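Local coordinates for protein beta-galactosidase (Bacillus circulans subsp. alkalophilus, PDB 3TTY) that hydrolyses terminal non-reducing beta-D-galactose residues from beta-galactosides, as a TIM-barrel glycoside hydrolase, at residues P466-R471 against G504-V509; G501-G504 against V509-I512. All blocks are in the same frame, centred on the assembly; numbering follows the deposited sequence.

Interaction 1 of 2, residues P466-R471 against G504-V509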
loop_
_atom_site.group_PDB
_atom_site.type_symbol
_atom_site.label_atom_id
_atom_site.label_comp_id
_atom_site.label_asym_id
_atom_site.label_seq_id
_atom_site.Cartn_x
_atom_site.Cartn_y
_atom_site.Cartn_z
ATOM N N PRO A 466 34.275 2.741 -17.424
ATOM C CA PRO A 466 35.600 2.728 -18.057
ATOM C C PRO A 466 36.270 4.092 -17.929
ATOM O O PRO A 466 35.599 5.127 -18.072
ATOM C CB PRO A 466 35.290 2.433 -19.529
ATOM C CG PRO A 466 33.970 1.730 -19.508
ATOM C CD PRO A 466 33.210 2.337 -18.357
ATOM N N GLY A 467 37.571 4.082 -17.650
ATOM C CA GLY A 467 38.339 5.308 -17.512
ATOM C C GLY A 467 38.238 5.985 -16.151
ATOM O O GLY A 467 39.055 6.844 -15.822
ATOM N N PHE A 468 37.242 5.614 -15.355
ATOM C CA PHE A 468 37.051 6.273 -14.069
ATOM C C PHE A 468 38.200 5.997 -13.091
ATOM O O PHE A 468 38.820 6.934 -12.579
ATOM C CB PHE A 468 35.685 5.918 -13.467
ATOM C CG PHE A 468 35.431 6.514 -12.098
ATOM C CD1 PHE A 468 34.892 7.777 -11.963
ATOM C CD2 PHE A 468 35.686 5.783 -10.953
ATOM C CE1 PHE A 468 34.629 8.318 -10.704
ATOM C CE2 PHE A 468 35.432 6.315 -9.697
ATOM C CZ PHE A 468 34.901 7.589 -9.572
ATOM N N ALA A 469 38.485 4.728 -12.830
ATOM C CA ALA A 469 39.578 4.387 -11.910
ATOM C C ALA A 469 40.903 5.049 -12.307
ATOM O O ALA A 469 41.626 5.554 -11.456
ATOM C CB ALA A 469 39.756 2.882 -11.797
ATOM N N GLU A 470 41.205 5.042 -13.601
ATOM C CA GLU A 470 42.430 5.638 -14.108
ATOM C C GLU A 470 42.421 7.125 -13.801
ATOM O O GLU A 470 43.429 7.704 -13.355
ATOM C CB GLU A 470 42.529 5.418 -15.616
ATOM C CG GLU A 470 43.926 5.559 -16.196
ATOM C CD GLU A 470 43.995 5.101 -17.657
ATOM O OE1 GLU A 470 43.131 4.286 -18.066
ATOM O OE2 GLU A 470 44.901 5.562 -18.395
ATOM N N ARG A 471 41.262 7.733 -14.029
ATOM C CA ARG A 471 41.093 9.156 -13.805
ATOM C C ARG A 471 41.332 9.513 -12.335
ATOM O O ARG A 471 42.032 10.475 -12.052
ATOM C CB ARG A 471 39.719 9.614 -14.299
ATOM C CG ARG A 471 39.611 11.105 -14.638
ATOM C CD ARG A 471 38.494 11.379 -15.672
ATOM N NE ARG A 471 37.259 10.690 -15.311
ATOM C CZ ARG A 471 36.644 9.789 -16.076
ATOM N NH1 ARG A 471 37.128 9.480 -17.277
ATOM N NH2 ARG A 471 35.533 9.199 -15.640
ATOM N N GLY A 504 37.511 -3.759 -6.292
ATOM C CA GLY A 504 37.819 -4.000 -7.694
ATOM C C GLY A 504 38.832 -3.043 -8.285
ATOM O O GLY A 504 39.979 -3.044 -7.869
ATOM N N GLU A 505 38.414 -2.233 -9.256
ATOM C CA GLU A 505 39.338 -1.320 -9.929
ATOM C C GLU A 505 39.856 -0.216 -9.002
ATOM O O GLU A 505 40.846 0.441 -9.312
ATOM C CB GLU A 505 38.692 -0.703 -11.175
ATOM C CG GLU A 505 38.109 -1.734 -12.152
ATOM C CD GLU A 505 37.590 -1.105 -13.438
ATOM O OE1 GLU A 505 38.227 -0.149 -13.928
ATOM O OE2 GLU A 505 36.546 -1.564 -13.962
ATOM N N LEU A 506 39.183 -0.012 -7.872
ATOM C CA LEU A 506 39.584 1.022 -6.917
ATOM C C LEU A 506 40.426 0.446 -5.771
ATOM O O LEU A 506 40.782 1.167 -4.837
ATOM C CB LEU A 506 38.353 1.744 -6.342
ATOM C CG LEU A 506 37.428 2.498 -7.301
ATOM C CD1 LEU A 506 36.201 3.008 -6.575
ATOM C CD2 LEU A 506 38.161 3.644 -7.967
ATOM N N ARG A 507 40.744 -0.847 -5.844
ATOM C CA ARG A 507 41.445 -1.524 -4.748
ATOM C C ARG A 507 42.853 -0.964 -4.517
ATOM O O ARG A 507 43.261 -0.746 -3.383
ATOM C CB ARG A 507 41.491 -3.039 -4.967
ATOM C CG ARG A 507 42.223 -3.816 -3.872
ATOM C CD ARG A 507 42.049 -5.327 -4.072
ATOM N NE ARG A 507 42.722 -6.137 -3.052
ATOM C CZ ARG A 507 42.647 -7.468 -3.000
ATOM N NH1 ARG A 507 41.922 -8.132 -3.896
ATOM N NH2 ARG A 507 43.286 -8.144 -2.051
ATOM N N ASN A 508 43.576 -0.695 -5.592
ATOM C CA ASN A 508 44.921 -0.172 -5.457
ATOM C C ASN A 508 44.947 1.227 -4.874
ATOM O O ASN A 508 45.741 1.520 -3.982
ATOM C CB ASN A 508 45.649 -0.174 -6.801
ATOM C CG ASN A 508 45.976 -1.566 -7.275
ATOM O OD1 ASN A 508 46.290 -2.459 -6.470
ATOM N ND2 ASN A 508 45.902 -1.772 -8.593
ATOM N N VAL A 509 44.090 2.098 -5.389
ATOM C CA VAL A 509 44.136 3.481 -4.964
ATOM C C VAL A 509 43.617 3.623 -3.533
ATOM O O VAL A 509 44.090 4.476 -2.785
ATOM C CB VAL A 509 43.391 4.423 -5.926
ATOM C CG1 VAL A 509 41.882 4.181 -5.877
ATOM C CG2 VAL A 509 43.722 5.858 -5.576
HETATM O O HOH W 1 37.494 2.410 -14.838
#

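Interaction 2 of 2, residues G501-G504 against V509-I512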
loop_
_atom_site.group_PDB
_atom_site.type_symbol
_atom_site.label_atom_id
_atom_site.label_comp_id
_atom_site.label_asym_id
_atom_site.label_seq_id
_atom_site.Cartn_x
_atom_site.Cartn_y
_atom_site.Cartn_z
ATOM N N GLY A 501 38.016 -9.155 -5.623
ATOM C CA GLY A 501 38.020 -8.428 -4.364
ATOM C C GLY A 501 37.536 -6.992 -4.459
ATOM O O GLY A 501 38.058 -6.190 -5.242
ATOM N N TYR A 502 36.524 -6.663 -3.662
ATOM C CA TYR A 502 36.043 -5.289 -3.608
ATOM C C TYR A 502 37.172 -4.454 -2.996
ATOM O O TYR A 502 37.874 -4.936 -2.106
ATOM C CB TYR A 502 34.821 -5.209 -2.703
ATOM C CG TYR A 502 33.768 -6.279 -2.928
ATOM C CD1 TYR A 502 33.258 -6.986 -1.862
ATOM C CD2 TYR A 502 33.265 -6.558 -4.199
ATOM C CE1 TYR A 502 32.299 -7.935 -2.035
ATOM C CE2 TYR A 502 32.286 -7.526 -4.384
ATOM C CZ TYR A 502 31.800 -8.202 -3.287
ATOM O OH TYR A 502 30.823 -9.172 -3.400
ATOM N N PRO A 503 37.337 -3.196 -3.433
ATOM C CA PRO A 503 36.570 -2.465 -4.450
ATOM C C PRO A 503 37.145 -2.554 -5.868
ATOM O O PRO A 503 37.246 -1.534 -6.565
ATOM C CB PRO A 503 36.646 -1.018 -3.952
ATOM C CG PRO A 503 37.968 -0.934 -3.274
ATOM C CD PRO A 503 38.230 -2.299 -2.669
ATOM N N GLY A 504 37.511 -3.759 -6.292
ATOM C CA GLY A 504 37.819 -4.000 -7.694
ATOM C C GLY A 504 38.832 -3.043 -8.285
ATOM O O GLY A 504 39.979 -3.044 -7.869
ATOM N N VAL A 509 44.090 2.098 -5.389
ATOM C CA VAL A 509 44.136 3.481 -4.964
ATOM C C VAL A 509 43.617 3.623 -3.533
ATOM O O VAL A 509 44.090 4.476 -2.785
ATOM C CB VAL A 509 43.391 4.423 -5.926
ATOM C CG1 VAL A 509 41.882 4.181 -5.877
ATOM C CG2 VAL A 509 43.722 5.858 -5.576
ATOM N N MET A 510 42.673 2.767 -3.144
ATOM C CA MET A 510 42.108 2.836 -1.799
ATOM C C MET A 510 42.981 2.111 -0.772
ATOM O O MET A 510 42.949 2.443 0.404
ATOM C CB MET A 510 40.677 2.295 -1.775
ATOM C CG MET A 510 39.694 3.067 -2.658
ATOM S SD MET A 510 39.797 4.868 -2.522
ATOM C CE MET A 510 39.476 5.086 -0.770
ATOM N N GLY A 511 43.748 1.121 -1.221
ATOM C CA GLY A 511 44.703 0.418 -0.371
ATOM C C GLY A 511 44.057 -0.488 0.655
ATOM O O GLY A 511 44.653 -0.800 1.695
ATOM N N ILE A 512 42.827 -0.906 0.379
ATOM C CA ILE A 512 42.129 -1.830 1.272
ATOM C C ILE A 512 41.395 -2.865 0.455
ATOM O O ILE A 512 41.045 -2.621 -0.702
ATOM C CB ILE A 512 41.091 -1.120 2.168
ATOM C CG1 ILE A 512 39.977 -0.483 1.318
ATOM C CG2 ILE A 512 41.747 -0.082 3.057
ATOM C CD1 ILE A 512 38.734 -1.338 1.181
#

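Interaction 1 of 2, residues P466-R471 against G504-V509
Ala-469, in the first turn of helix 468-477, comes closest to Leu-506, CA to CA 6.0 Å, where a 3-10 turn at 505-506 leads into helix 507-510; no direct hydrogen bond joins the two backbones. Gly-467 is the N-cap of the longer helix, and its O accepts the N-H of Arg-471. Across the gap the methyl of Ala-469 does most of the work. It points at the 3-10 turn, where its CB rests 3.6 Å from Glu-505 O and meets Glu-505 CB at 3.8 Å, so an apolar methyl lies against a peptide carbonyl and the root of an acidic side chain. Leu-506 reaches over with a single branch: its CG lies anti to the carbonyl carbon (chi1 -61°), and CD2 is the methyl that comes 4.2 Å from Ala-469 CB. The same methyl approaches Phe-468 at ring atom CE2, obliquely to the ring. Phe-468 holds its CG anti to the backbone N (chi1 177°), which carries the ring to where CE2 meets this methyl. On the exposed side Glu-505 runs extended beyond CG, and its OE1 accepts a hydrogen bond from a water at 2.8 Å. That water accepts one from Ala-469 N at 3.2 Å, which puts a carboxylate, through one water, at the N-terminal end of a helix, where its negative charge would probably suit the helix dipole. Elsewhere, Phe-468 packs on Val-446 and Met-461, and Leu-506 on Val-464, all in loops. Arg-507 salt-bridges to Glu-553, while Val-509 O accepts hydrogen bonds from Asn-575 of strand 570-577 and Ser-582 of strand 580-585, so helix 507-510 is bound on to the mixed sheet while helix 468-477 leads to its strand 481-485.

Interaction 2 of 2, residues G501-G504 against V509-I512
A cis peptide bond before Pro-503 sets its ring beside Ile-512, whose CG1 stands between its backbone N and carbonyl carbon (chi1 63°), and a chi2 of 96°, away from a staggered value, swings CD1 to the proline. The two side chains cross at about a right angle, with Pro-503 CD 4.0 Å from Ile-512 CD1. The same CD lies still nearer the backbone, 3.4 Å from Ile-512 O. At the next ring atom, Pro-503 CG meets Met-510 CG at 4.4 Å; beyond that point the methionine turns off, away from the proline. Thus the ring packs against both ends of the bend at Gly-511, whose positive phi ends the helix, and the contact is made without a hydrogen bond between the segments. Within 501-504, Gly-504 N donates to Gly-501 O at 2.7 Å and closes a type VI beta turn with the cis proline at its third position. Tyr-502 instead reaches out to a neighbouring subunit, its OH hydrogen-bonded to His-364 of that chain. Around the contact, Met-510 packs on strands 481-485 and 580-585, Ile-512 touches Tyr-584 and Thr-573 of strands 580-585 and 570-577, and Tyr-502 shares a backbone hydrogen bond with Ala-514 of strand 512-519.

Both contacts lie in the trimerisation domain, their centres about 9 Å apart. Following the chain, helix 468-477 starts first, strand 481-485 follows, and a loop then returns; interaction 1 closes this excursion of 32 residues when 504-509 comes back to the start of that helix. Interaction 2 is a much shorter closure, 501-504 on 509-512 with four residues between. It meets segment 504-509 at each end, sharing Gly-504 and Val-509, and the closures cross, since 501-504 starts inside the loop of interaction 1 and 509-512 ends beyond it. Together they set the start of helix 507-510 against helix 468-477, and the 501-504 turn against the end of helix 507-510 and the start of strand 512-519.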